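Local coordinates for protein transcription factor MBP1 (Magnaporthe oryzae, PDB 4UX5) that binds DNA through its winged helix-turn-helix domain and probably acts as a transcription activator for RNA polymerase II genes, at residues A[18-23]-A[27-32]; A[45-50]-A[111-116]; A[51-56]-A[65-70]. One frame throughout, in Å; residues are numbered along the deposited sequence.

Contact 1 of 3, residues A[18-23]-A[27-32]; sequences YSATYS and VYEYQF. With nucleotides of chain D.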
loop_
_atom_site.group_PDB
_atom_site.type_symbol
_atom_site.label_atom_id
_atom_site.label_comp_id
_atom_site.label_asym_id
_atom_site.label_seq_id
_atom_site.Cartn_x
_atom_site.Cartn_y
_atom_site.Cartn_z
ATOM N N TYR A 18 22.177 13.514 5.615
ATOM C CA TYR A 18 22.876 12.240 5.540
ATOM C C TYR A 18 22.444 11.466 4.294
ATOM O O TYR A 18 21.465 11.827 3.640
ATOM C CB TYR A 18 22.623 11.415 6.800
ATOM C CG TYR A 18 23.084 12.071 8.088
ATOM C CD1 TYR A 18 22.247 12.925 8.794
ATOM C CD2 TYR A 18 24.351 11.826 8.602
ATOM C CE1 TYR A 18 22.659 13.522 9.971
ATOM C CE2 TYR A 18 24.772 12.418 9.780
ATOM C CZ TYR A 18 23.922 13.265 10.459
ATOM O OH TYR A 18 24.335 13.859 11.631
ATOM N N SER A 19 23.174 10.405 3.961
ATOM C CA SER A 19 22.869 9.622 2.765
ATOM C C SER A 19 22.687 8.139 3.080
ATOM O O SER A 19 23.650 7.439 3.394
ATOM C CB SER A 19 23.971 9.796 1.720
ATOM O OG SER A 19 25.139 9.092 2.102
ATOM N N ALA A 20 21.450 7.664 2.979
ATOM C CA ALA A 20 21.131 6.281 3.318
ATOM C C ALA A 20 20.599 5.504 2.121
ATOM O O ALA A 20 20.335 6.072 1.062
ATOM C CB ALA A 20 20.122 6.241 4.451
ATOM N N THR A 21 20.436 4.199 2.303
ATOM C CA THR A 21 19.882 3.344 1.261
ATOM C C THR A 21 18.867 2.370 1.847
ATOM O O THR A 21 19.202 1.550 2.699
ATOM C CB THR A 21 20.984 2.556 0.530
ATOM O OG1 THR A 21 21.831 3.466 -0.183
ATOM C CG2 THR A 21 20.372 1.566 -0.453
ATOM N N TYR A 22 17.623 2.470 1.392
ATOM C CA TYR A 22 16.569 1.589 1.873
ATOM C C TYR A 22 15.939 0.823 0.720
ATOM O O TYR A 22 15.428 1.423 -0.227
ATOM C CB TYR A 22 15.503 2.386 2.626
ATOM C CG TYR A 22 16.065 3.270 3.715
ATOM C CD1 TYR A 22 16.506 2.729 4.914
ATOM C CD2 TYR A 22 16.155 4.647 3.544
ATOM C CE1 TYR A 22 17.021 3.532 5.913
ATOM C CE2 TYR A 22 16.668 5.459 4.537
ATOM C CZ TYR A 22 17.100 4.896 5.720
ATOM O OH TYR A 22 17.612 5.701 6.711
ATOM N N SER A 23 15.981 -0.504 0.813
ATOM C CA SER A 23 15.482 -1.389 -0.238
ATOM C C SER A 23 16.137 -1.093 -1.585
ATOM O O SER A 23 15.495 -1.173 -2.630
ATOM C CB SER A 23 13.959 -1.279 -0.359
ATOM O OG SER A 23 13.318 -1.724 0.823
ATOM N N VAL A 27 18.706 7.597 -0.799
ATOM C CA VAL A 27 17.999 8.819 -0.432
ATOM C C VAL A 27 18.915 9.805 0.278
ATOM O O VAL A 27 19.972 9.434 0.789
ATOM C CB VAL A 27 16.791 8.537 0.492
ATOM C CG1 VAL A 27 15.758 7.664 -0.210
ATOM C CG2 VAL A 27 17.255 7.896 1.793
ATOM N N TYR A 28 18.503 11.069 0.292
ATOM C CA TYR A 28 19.086 12.051 1.191
ATOM C C TYR A 28 18.178 12.142 2.405
ATOM O O TYR A 28 16.955 12.187 2.266
ATOM C CB TYR A 28 19.233 13.416 0.518
ATOM C CG TYR A 28 20.067 13.401 -0.741
ATOM C CD1 TYR A 28 21.410 13.051 -0.703
ATOM C CD2 TYR A 28 19.515 13.752 -1.967
ATOM C CE1 TYR A 28 22.178 13.037 -1.853
ATOM C CE2 TYR A 28 20.276 13.744 -3.123
ATOM C CZ TYR A 28 21.606 13.387 -3.059
ATOM O OH TYR A 28 22.365 13.377 -4.206
ATOM N N GLU A 29 18.766 12.151 3.595
ATOM C CA GLU A 29 17.971 12.200 4.814
ATOM C C GLU A 29 18.400 13.340 5.728
ATOM O O GLU A 29 19.539 13.388 6.189
ATOM C CB GLU A 29 18.057 10.869 5.563
ATOM C CG GLU A 29 17.209 10.815 6.825
ATOM C CD GLU A 29 17.160 9.427 7.438
ATOM O OE1 GLU A 29 17.605 8.466 6.776
ATOM O OE2 GLU A 29 16.678 9.298 8.583
ATOM N N TYR A 30 17.476 14.261 5.978
ATOM C CA TYR A 30 17.708 15.358 6.907
ATOM C C TYR A 30 17.234 14.966 8.297
ATOM O O TYR A 30 16.049 14.714 8.504
ATOM C CB TYR A 30 16.991 16.627 6.441
ATOM C CG TYR A 30 17.106 17.793 7.402
ATOM C CD1 TYR A 30 18.350 18.260 7.810
ATOM C CD2 TYR A 30 15.974 18.433 7.890
ATOM C CE1 TYR A 30 18.461 19.328 8.683
ATOM C CE2 TYR A 30 16.078 19.505 8.763
ATOM C CZ TYR A 30 17.322 19.944 9.154
ATOM O OH TYR A 30 17.432 21.005 10.022
ATOM N N GLN A 31 18.161 14.907 9.247
ATOM C CA GLN A 31 17.813 14.531 10.611
ATOM C C GLN A 31 17.840 15.737 11.543
ATOM O O GLN A 31 18.665 16.635 11.392
ATOM C CB GLN A 31 18.753 13.436 11.119
ATOM C CG GLN A 31 18.632 12.138 10.335
ATOM C CD GLN A 31 19.429 11.003 10.948
ATOM O OE1 GLN A 31 20.255 11.216 11.835
ATOM N NE2 GLN A 31 19.179 9.785 10.478
ATOM N N PHE A 32 16.921 15.742 12.502
ATOM C CA PHE A 32 16.736 16.858 13.420
ATOM C C PHE A 32 15.801 16.403 14.529
ATOM O O PHE A 32 14.835 15.695 14.264
ATOM C CB PHE A 32 16.163 18.077 12.694
ATOM C CG PHE A 32 14.821 17.831 12.055
ATOM C CD1 PHE A 32 14.721 17.126 10.865
ATOM C CD2 PHE A 32 13.660 18.305 12.647
ATOM C CE1 PHE A 32 13.491 16.898 10.276
ATOM C CE2 PHE A 32 12.427 18.081 12.061
ATOM C CZ PHE A 32 12.343 17.376 10.876
ATOM P P DC D 10 16.209 -3.324 3.545
ATOM O OP1 DC D 10 15.196 -2.245 3.521
ATOM O OP2 DC D 10 17.426 -3.167 2.725
ATOM O "O5'" DC D 10 16.711 -3.581 5.040
ATOM C "C5'" DC D 10 16.574 -2.570 6.014
ATOM C "C4'" DC D 10 16.635 -3.164 7.407
ATOM O "O4'" DC D 10 15.521 -4.061 7.604
ATOM C "C3'" DC D 10 17.895 -3.981 7.705
ATOM O "O3'" DC D 10 18.653 -3.330 8.708
ATOM C "C2'" DC D 10 17.369 -5.349 8.182
ATOM C "C1'" DC D 10 15.912 -5.059 8.505
ATOM N N1 DC D 10 15.006 -6.238 8.335
ATOM C C2 DC D 10 14.100 -6.563 9.351
ATOM O O2 DC D 10 14.066 -5.868 10.373
ATOM N N3 DC D 10 13.283 -7.632 9.186
ATOM C C4 DC D 10 13.349 -8.358 8.071
ATOM N N4 DC D 10 12.523 -9.403 7.954
ATOM C C5 DC D 10 14.266 -8.043 7.023
ATOM C C6 DC D 10 15.069 -6.986 7.197
ATOM P P DT D 9 10.615 -5.659 0.116
ATOM O OP1 DT D 9 10.359 -5.300 -1.298
ATOM O OP2 DT D 9 10.990 -7.045 0.476
ATOM O "O5'" DT D 9 11.735 -4.684 0.714
ATOM C "C5'" DT D 9 12.873 -5.228 1.365
ATOM C "C4'" DT D 9 13.168 -4.482 2.654
ATOM O "O4'" DT D 9 11.981 -4.456 3.474
ATOM C "C3'" DT D 9 14.224 -5.124 3.531
ATOM O "O3'" DT D 9 15.550 -4.727 3.103
ATOM C "C2'" DT D 9 13.863 -4.612 4.925
ATOM C "C1'" DT D 9 12.345 -4.411 4.841
ATOM N N1 DT D 9 11.558 -5.447 5.579
ATOM C C2 DT D 9 11.200 -5.217 6.893
ATOM O O2 DT D 9 11.499 -4.204 7.498
ATOM N N3 DT D 9 10.476 -6.225 7.479
ATOM C C4 DT D 9 10.081 -7.415 6.895
ATOM O O4 DT D 9 9.433 -8.261 7.500
ATOM C C5 DT D 9 10.490 -7.582 5.523
ATOM C C6 DT D 9 11.196 -6.611 4.931
HETATM O O HOH W 1 16.059 6.604 9.538
#

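Contact 2 of 3, residues A[45-50]-A[111-116]; sequences DWINAT and PIFEFS. With nucleotides of chain C.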
loop_
_atom_site.group_PDB
_atom_site.type_symbol
_atom_site.label_atom_id
_atom_site.label_comp_id
_atom_site.label_asym_id
_atom_site.label_seq_id
_atom_site.Cartn_x
_atom_site.Cartn_y
_atom_site.Cartn_z
ATOM N N ASP A 45 14.555 13.050 -6.887
ATOM C CA ASP A 45 14.349 14.140 -5.935
ATOM C C ASP A 45 12.928 14.206 -5.383
ATOM O O ASP A 45 12.509 15.238 -4.866
ATOM C CB ASP A 45 14.709 15.485 -6.568
ATOM C CG ASP A 45 16.195 15.761 -6.539
ATOM O OD1 ASP A 45 16.907 15.103 -5.750
ATOM O OD2 ASP A 45 16.650 16.646 -7.296
ATOM N N TRP A 46 12.185 13.111 -5.487
ATOM C CA TRP A 46 10.879 13.058 -4.850
ATOM C C TRP A 46 11.065 13.007 -3.340
ATOM O O TRP A 46 12.024 12.416 -2.844
ATOM C CB TRP A 46 10.072 11.858 -5.337
ATOM C CG TRP A 46 9.420 12.072 -6.667
ATOM C CD1 TRP A 46 9.883 12.836 -7.700
ATOM C CD2 TRP A 46 8.168 11.527 -7.100
ATOM N NE1 TRP A 46 9.000 12.791 -8.753
ATOM C CE2 TRP A 46 7.939 11.993 -8.410
ATOM C CE3 TRP A 46 7.222 10.684 -6.511
ATOM C CZ2 TRP A 46 6.804 11.646 -9.138
ATOM C CZ3 TRP A 46 6.097 10.341 -7.234
ATOM C CH2 TRP A 46 5.897 10.821 -8.533
ATOM N N ILE A 47 10.146 13.634 -2.614
ATOM C CA ILE A 47 10.292 13.785 -1.173
ATOM C C ILE A 47 9.091 13.188 -0.437
ATOM O O ILE A 47 7.988 13.123 -0.980
ATOM C CB ILE A 47 10.475 15.277 -0.794
ATOM C CG1 ILE A 47 11.006 15.419 0.633
ATOM C CG2 ILE A 47 9.178 16.053 -0.999
ATOM C CD1 ILE A 47 11.641 16.760 0.914
ATOM N N ASN A 48 9.321 12.734 0.791
ATOM C CA ASN A 48 8.281 12.090 1.589
ATOM C C ASN A 48 7.341 13.113 2.227
ATOM O O ASN A 48 7.708 13.792 3.186
ATOM C CB ASN A 48 8.920 11.210 2.666
ATOM C CG ASN A 48 7.952 10.199 3.254
ATOM O OD1 ASN A 48 6.798 10.513 3.536
ATOM N ND2 ASN A 48 8.421 8.969 3.434
ATOM N N ALA A 49 6.129 13.214 1.691
ATOM C CA ALA A 49 5.150 14.185 2.172
ATOM C C ALA A 49 4.652 13.836 3.571
ATOM O O ALA A 49 4.229 14.712 4.323
ATOM C CB ALA A 49 3.979 14.280 1.207
ATOM N N THR A 50 4.703 12.554 3.913
ATOM C CA THR A 50 4.284 12.103 5.235
ATOM C C THR A 50 5.281 12.570 6.289
ATOM O O THR A 50 4.897 12.936 7.399
ATOM C CB THR A 50 4.143 10.567 5.291
ATOM O OG1 THR A 50 3.341 10.122 4.192
ATOM C CG2 THR A 50 3.494 10.127 6.595
ATOM N N PRO A 111 17.123 22.752 4.794
ATOM C CA PRO A 111 18.276 22.029 4.234
ATOM C C PRO A 111 17.938 20.876 3.282
ATOM O O PRO A 111 18.723 20.615 2.371
ATOM C CB PRO A 111 18.985 21.486 5.481
ATOM C CG PRO A 111 18.618 22.441 6.558
ATOM C CD PRO A 111 17.199 22.821 6.268
ATOM N N ILE A 112 16.808 20.200 3.474
ATOM C CA ILE A 112 16.474 19.059 2.622
ATOM C C ILE A 112 15.961 19.523 1.258
ATOM O O ILE A 112 15.983 18.767 0.286
ATOM C CB ILE A 112 15.429 18.127 3.285
ATOM C CG1 ILE A 112 15.402 16.765 2.584
ATOM C CG2 ILE A 112 14.042 18.750 3.263
ATOM C CD1 ILE A 112 16.754 16.091 2.496
ATOM N N PHE A 113 15.516 20.774 1.187
ATOM C CA PHE A 113 15.030 21.332 -0.072
ATOM C C PHE A 113 16.146 22.025 -0.846
ATOM O O PHE A 113 16.123 22.077 -2.076
ATOM C CB PHE A 113 13.884 22.317 0.176
ATOM C CG PHE A 113 12.614 21.666 0.636
ATOM C CD1 PHE A 113 11.796 21.007 -0.265
ATOM C CD2 PHE A 113 12.234 21.718 1.967
ATOM C CE1 PHE A 113 10.629 20.403 0.153
ATOM C CE2 PHE A 113 11.066 21.117 2.391
ATOM C CZ PHE A 113 10.263 20.460 1.482
ATOM N N GLU A 114 17.124 22.555 -0.122
ATOM C CA GLU A 114 18.171 23.355 -0.743
ATOM C C GLU A 114 19.443 22.561 -1.014
ATOM O O GLU A 114 20.342 23.048 -1.698
ATOM C CB GLU A 114 18.493 24.571 0.127
ATOM C CG GLU A 114 17.360 25.583 0.219
ATOM C CD GLU A 114 17.815 26.930 0.758
ATOM O OE1 GLU A 114 19.020 27.083 1.045
ATOM O OE2 GLU A 114 16.966 27.837 0.893
ATOM N N PHE A 115 19.517 21.341 -0.489
ATOM C CA PHE A 115 20.708 20.516 -0.672
ATOM C C PHE A 115 20.961 20.206 -2.140
ATOM O O PHE A 115 20.035 19.921 -2.898
ATOM C CB PHE A 115 20.604 19.207 0.112
ATOM C CG PHE A 115 21.730 18.249 -0.171
ATOM C CD1 PHE A 115 22.979 18.433 0.405
ATOM C CD2 PHE A 115 21.545 17.173 -1.023
ATOM C CE1 PHE A 115 24.017 17.556 0.139
ATOM C CE2 PHE A 115 22.578 16.299 -1.292
ATOM C CZ PHE A 115 23.813 16.487 -0.710
ATOM N N SER A 116 22.231 20.260 -2.527
ATOM C CA SER A 116 22.633 19.961 -3.892
ATOM C C SER A 116 24.018 19.333 -3.903
ATOM O O SER A 116 24.970 19.911 -3.376
ATOM C CB SER A 116 22.615 21.224 -4.756
ATOM O OG SER A 116 23.095 20.956 -6.060
ATOM P P DG C 10 0.758 7.606 4.948
ATOM O OP1 DG C 10 1.181 8.667 4.005
ATOM O OP2 DG C 10 0.363 7.949 6.332
ATOM O "O5'" DG C 10 -0.430 6.799 4.246
ATOM C "C5'" DG C 10 -0.234 6.242 2.952
ATOM C "C4'" DG C 10 -1.138 5.039 2.730
ATOM O "O4'" DG C 10 -1.034 4.131 3.861
ATOM C "C3'" DG C 10 -2.624 5.361 2.587
ATOM O "O3'" DG C 10 -3.199 4.508 1.617
ATOM C "C2'" DG C 10 -3.169 5.063 3.978
ATOM C "C1'" DG C 10 -2.322 3.866 4.371
ATOM N N9 DG C 10 -2.221 3.676 5.811
ATOM C C8 DG C 10 -1.868 4.618 6.745
ATOM N N7 DG C 10 -1.866 4.162 7.967
ATOM C C5 DG C 10 -2.243 2.832 7.834
ATOM C C6 DG C 10 -2.413 1.832 8.819
ATOM O O6 DG C 10 -2.260 1.929 10.044
ATOM N N1 DG C 10 -2.804 0.617 8.257
ATOM C C2 DG C 10 -3.003 0.399 6.915
ATOM N N2 DG C 10 -3.378 -0.839 6.562
ATOM N N3 DG C 10 -2.845 1.329 5.981
ATOM C C4 DG C 10 -2.466 2.517 6.512
ATOM P P DC C 9 4.275 6.668 9.851
ATOM O OP1 DC C 9 5.597 7.336 9.801
ATOM O OP2 DC C 9 3.292 7.049 10.888
ATOM O "O5'" DC C 9 3.578 6.786 8.416
ATOM C "C5'" DC C 9 4.309 6.433 7.244
ATOM C "C4'" DC C 9 3.558 5.405 6.414
ATOM O "O4'" DC C 9 3.559 4.138 7.093
ATOM C "C3'" DC C 9 2.092 5.707 6.179
ATOM O "O3'" DC C 9 1.953 6.536 5.035
ATOM C "C2'" DC C 9 1.485 4.316 5.941
ATOM C "C1'" DC C 9 2.484 3.359 6.610
ATOM N N1 DC C 9 1.914 2.579 7.754
ATOM C C2 DC C 9 1.447 1.273 7.546
ATOM O O2 DC C 9 1.498 0.786 6.411
ATOM N N3 DC C 9 0.943 0.581 8.597
ATOM C C4 DC C 9 0.902 1.138 9.805
ATOM N N4 DC C 9 0.397 0.415 10.809
ATOM C C5 DC C 9 1.374 2.463 10.040
ATOM C C6 DC C 9 1.869 3.139 8.997
#

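Contact 3 of 3, residues A[51-56]-A[65-70]; sequences HILKAA and RILERE. With nucleotides of chain C.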
loop_
_atom_site.group_PDB
_atom_site.type_symbol
_atom_site.label_atom_id
_atom_site.label_comp_id
_atom_site.label_asym_id
_atom_site.label_seq_id
_atom_site.Cartn_x
_atom_site.Cartn_y
_atom_site.Cartn_z
ATOM N N HIS A 51 6.562 12.563 5.933
ATOM C CA HIS A 51 7.611 13.067 6.814
ATOM C C HIS A 51 7.464 14.568 7.045
ATOM O O HIS A 51 7.729 15.068 8.138
ATOM C CB HIS A 51 8.997 12.773 6.235
ATOM C CG HIS A 51 9.352 11.320 6.208
ATOM N ND1 HIS A 51 10.488 10.845 5.589
ATOM C CD2 HIS A 51 8.727 10.235 6.724
ATOM C CE1 HIS A 51 10.547 9.534 5.722
ATOM N NE2 HIS A 51 9.489 9.137 6.409
ATOM N N ILE A 52 7.053 15.283 6.001
ATOM C CA ILE A 52 6.887 16.730 6.076
ATOM C C ILE A 52 5.742 17.093 7.014
ATOM O O ILE A 52 5.901 17.923 7.906
ATOM C CB ILE A 52 6.628 17.343 4.685
ATOM C CG1 ILE A 52 7.824 17.098 3.761
ATOM C CG2 ILE A 52 6.344 18.832 4.802
ATOM C CD1 ILE A 52 7.625 17.610 2.351
ATOM N N LEU A 53 4.590 16.460 6.816
ATOM C CA LEU A 53 3.421 16.720 7.649
ATOM C C LEU A 53 3.650 16.290 9.097
ATOM O O LEU A 53 3.050 16.846 10.016
ATOM C CB LEU A 53 2.190 16.017 7.074
ATOM C CG LEU A 53 1.720 16.546 5.718
ATOM C CD1 LEU A 53 0.510 15.769 5.223
ATOM C CD2 LEU A 53 1.412 18.038 5.798
ATOM N N LYS A 54 4.522 15.305 9.298
ATOM C CA LYS A 54 4.911 14.888 10.643
ATOM C C LYS A 54 5.866 15.894 11.268
ATOM O O LYS A 54 5.921 16.037 12.489
ATOM C CB LYS A 54 5.562 13.504 10.621
ATOM C CG LYS A 54 4.586 12.356 10.462
ATOM C CD LYS A 54 5.316 11.043 10.221
ATOM C CE LYS A 54 6.165 10.651 11.418
ATOM N NZ LYS A 54 6.835 9.335 11.219
ATOM N N ALA A 55 6.630 16.580 10.422
ATOM C CA ALA A 55 7.519 17.639 10.884
ATOM C C ALA A 55 6.686 18.816 11.376
ATOM O O ALA A 55 7.053 19.495 12.335
ATOM C CB ALA A 55 8.470 18.070 9.777
ATOM N N ALA A 56 5.560 19.051 10.712
ATOM C CA ALA A 56 4.557 19.974 11.221
ATOM C C ALA A 56 3.834 19.304 12.385
ATOM O O ALA A 56 4.065 18.131 12.671
ATOM C CB ALA A 56 3.583 20.372 10.126
ATOM N N ARG A 65 -6.111 13.196 6.491
ATOM C CA ARG A 65 -7.062 14.022 5.754
ATOM C C ARG A 65 -6.363 14.879 4.703
ATOM O O ARG A 65 -6.835 14.996 3.572
ATOM C CB ARG A 65 -7.852 14.916 6.712
ATOM C CG ARG A 65 -8.839 15.836 6.011
ATOM C CD ARG A 65 -9.281 16.976 6.913
ATOM N NE ARG A 65 -10.088 17.953 6.188
ATOM C CZ ARG A 65 -10.470 19.126 6.685
ATOM N NH1 ARG A 65 -10.117 19.474 7.914
ATOM N NH2 ARG A 65 -11.204 19.952 5.951
ATOM N N ILE A 66 -5.235 15.474 5.083
ATOM C CA ILE A 66 -4.476 16.333 4.180
ATOM C C ILE A 66 -3.913 15.542 3.002
ATOM O O ILE A 66 -3.975 15.990 1.857
ATOM C CB ILE A 66 -3.320 17.039 4.914
ATOM C CG1 ILE A 66 -3.865 17.916 6.044
ATOM C CG2 ILE A 66 -2.499 17.873 3.944
ATOM C CD1 ILE A 66 -2.793 18.641 6.824
ATOM N N LEU A 67 -3.371 14.363 3.288
ATOM C CA LEU A 67 -2.812 13.509 2.247
ATOM C C LEU A 67 -3.887 13.055 1.265
ATOM O O LEU A 67 -3.665 13.035 0.056
ATOM C CB LEU A 67 -2.116 12.293 2.863
ATOM C CG LEU A 67 -0.787 12.569 3.566
ATOM C CD1 LEU A 67 -0.439 11.433 4.514
ATOM C CD2 LEU A 67 0.324 12.785 2.552
ATOM N N GLU A 68 -5.056 12.708 1.792
ATOM C CA GLU A 68 -6.142 12.182 0.972
ATOM C C GLU A 68 -6.858 13.260 0.160
ATOM O O GLU A 68 -7.162 13.060 -1.016
ATOM C CB GLU A 68 -7.158 11.448 1.850
ATOM C CG GLU A 68 -6.710 10.066 2.288
ATOM C CD GLU A 68 -7.697 9.404 3.231
ATOM O OE1 GLU A 68 -8.315 10.123 4.045
ATOM O OE2 GLU A 68 -7.849 8.165 3.162
ATOM N N ARG A 69 -7.124 14.399 0.792
ATOM C CA ARG A 69 -7.958 15.430 0.183
ATOM C C ARG A 69 -7.174 16.424 -0.669
ATOM O O ARG A 69 -7.762 17.180 -1.443
ATOM C CB ARG A 69 -8.734 16.184 1.267
ATOM C CG ARG A 69 -9.896 15.397 1.852
ATOM C CD ARG A 69 -10.689 16.220 2.853
ATOM N NE ARG A 69 -12.077 15.774 2.939
ATOM C CZ ARG A 69 -12.495 14.757 3.687
ATOM N NH1 ARG A 69 -11.629 14.071 4.420
ATOM N NH2 ARG A 69 -13.777 14.424 3.699
ATOM N N GLU A 70 -5.853 16.421 -0.533
ATOM C CA GLU A 70 -5.024 17.415 -1.208
ATOM C C GLU A 70 -3.848 16.795 -1.955
ATOM O O GLU A 70 -3.735 16.928 -3.175
ATOM C CB GLU A 70 -4.509 18.441 -0.194
ATOM C CG GLU A 70 -5.608 19.170 0.561
ATOM C CD GLU A 70 -5.082 19.955 1.745
ATOM O OE1 GLU A 70 -3.850 20.143 1.837
ATOM O OE2 GLU A 70 -5.902 20.379 2.587
ATOM P P DC C 9 4.275 6.668 9.851
ATOM O OP1 DC C 9 5.597 7.336 9.801
ATOM O OP2 DC C 9 3.292 7.049 10.888
ATOM O "O5'" DC C 9 3.578 6.786 8.416
ATOM C "C5'" DC C 9 4.309 6.433 7.244
ATOM C "C4'" DC C 9 3.558 5.405 6.414
ATOM O "O4'" DC C 9 3.559 4.138 7.093
ATOM C "C3'" DC C 9 2.092 5.707 6.179
ATOM O "O3'" DC C 9 1.953 6.536 5.035
ATOM C "C2'" DC C 9 1.485 4.316 5.941
ATOM C "C1'" DC C 9 2.484 3.359 6.610
ATOM N N1 DC C 9 1.914 2.579 7.754
ATOM C C2 DC C 9 1.447 1.273 7.546
ATOM O O2 DC C 9 1.498 0.786 6.411
ATOM N N3 DC C 9 0.943 0.581 8.597
ATOM C C4 DC C 9 0.902 1.138 9.805
ATOM N N4 DC C 9 0.397 0.415 10.809
ATOM C C5 DC C 9 1.374 2.463 10.040
ATOM C C6 DC C 9 1.869 3.139 8.997
#

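Contact 1 of 3, residues A[18-23]-A[27-32]
The Y22 ring meets E29 OE1 in its plane, at the edge, and V27 CG2 also lies near that plane, 3.7 Å from Y22 CE2. These groups belong to the antiparallel beta hairpin of strands 16-22 and 25-32 in the winged helix-turn-helix domain. The Y83 ring meets the Y22 ring, with the two planes almost parallel. Y18 has the backbone O of E29 at its edge, near the ring plane. The Q31 amide lies beside the Y18 ring with its plane turned 45° to it, and Q31 OE1 is 3.8 Å from Y18 CE1. Y18 pairs with E29 and A20 with V27 in hydrogen-bonded pairs. S19 and Y28 form the non-hydrogen-bonded pair between them. Y18 N and E29 O are 2.7 Å apart. Y18, A20, V27 and E29 share one sheet face; S19 and Y28 share the other. The E29 chain is extended, with CG anti to the backbone N (chi1 -178°), and this raises the carboxylate off the face E29 shares with A20 and V27, where Y22 OH meets it. Y22 OH donates to the syn lone pair of E29 OE1 at 2.8 Å. Two donors grip the second oxygen. Q31 NE2 reaches E29 OE2 from above the carboxylate plane at 3.2 Å, and a water donates to it. Together these bonds probably limit the rotation of the carboxylate. Strand 36-41 continues the sheet beyond V27 and E29. At the turn the hairpin touches DNA: S23 N makes a weak hydrogen bond, 3.3 Å long, to OP1 of DC10 of chain D.

Contact 2 of 3, residues A[45-50]-A[111-116]
In the hydrophobic core of the winged helix-turn-helix domain, I47 meets I112 and F113. I47 lies on the short strand 47-48, directly before the first helix of the motif, 49-55. I112 and F113 lie on helix 110-114, far along the chain. The backbones stay apart, and the nearest CA atoms, those of I47 and I112, are 9.0 Å from each other. One methyl group spans the gap. I47 CG1 is anti to the backbone N (chi1 -164°), and the rest of the chain is also extended, which sends CD1 out to the helix. I47 CD1 rests 3.9 Å from I112 CG2 and lies equally close to F113 CE1. The I47 and F113 side chains cross at about a right angle. The same methyl is therefore held by a branched side chain and by one end of a ring. Beyond the contact, F113 packs on F106 and on helix 93-102, while I112 packs on Y28 and Y30 of strand 25-32. R40 NH2 donates to the carbonyls of I112 and F115 and ties down the end of helix 110-114. On the other side of I47 the chain turns into the DNA-binding motif. N48 is the N-cap: its OD1 takes a weak bond from T50 N at 2.9 Å, and also accepts from H51 N. T50 OG1 donates to OP1 of DG10 of chain C at 2.6 Å and also bonds to T89 N. No hydrogen bond joins 45-50 to 111-116. The contact is therefore held by dispersion and by the burial of apolar surface, while N48 caps the helix and T50 bonds the phosphate, separate from this contact.

Contact 3 of 3, residues A[51-56]-A[65-70]
L53 and I66 mark the closest backbone approach of segments 51-56 and 65-70, with their CA atoms 8.6 Å apart. Both segments are helical: 51-55 is the end of helix 49-55, and 65-70 lies within helix 60-71. These are the two helices of the helix-turn-helix motif. A56 is the first residue to leave helical geometry after the first helix. The second helix widens into a pi-type turn at 67-70. No hydrogen bond links the two segments, and the join is made by three aliphatic side chains. L53 points toward the second helix. With CG anti to the carbonyl carbon (chi1 -66°), its branch reaches out to that helix, and CD1 makes every contact with it. This methyl sits 3.9 Å from I66 CG2 and 3.8 Å from L67 CG, and it also approaches L67 CD2. L53 and L67 slide past each other in opposite directions, whereas I66 meets L53 at a slant. One leucine tip is thus lodged against two successive residues of the second helix. The next residue on the first helix turns to the DNA. K54 bends at chi3 (64°), and its NZ donates to OP1 of DC9 of chain C at 2.7 Å, a contact in which the opposite charges probably add to the grip. L67 and E68 also pack on DNA phosphates, so both helices of the motif approach the backbone of the nucleic acid. H51 faces a different neighbour: its ND1 bonds to M39 N of strand 36-41, and its ring meets that of H37 edge-to-face. Around the join, I66 rests on F58 in the turn between the helices, L53 touches R63 of helix 60-71, and I52 packs on I105 and L109.

Overall arrangement
Contact 2 lies deepest, and its three touching residues are all buried. Contact 3 is also a buried contact but lies farther from the centre. Contact 1 is only partly buried, on the opposite side of the chain's centre from contact 3. The chemistry divides the same way, buried against partly buried: contact 1 is knit by backbone bonds and a polar side-chain network, while contacts 2 and 3 are apolar. Contacts 2 and 3 share helix 49-55, and contact 3 is nested within the loop that contact 2 closes. I52 packs on both I47 and F113. Contact 2 reaches contact 1 through I112 and P111 against Y30. All three have residues beside DNA phosphates.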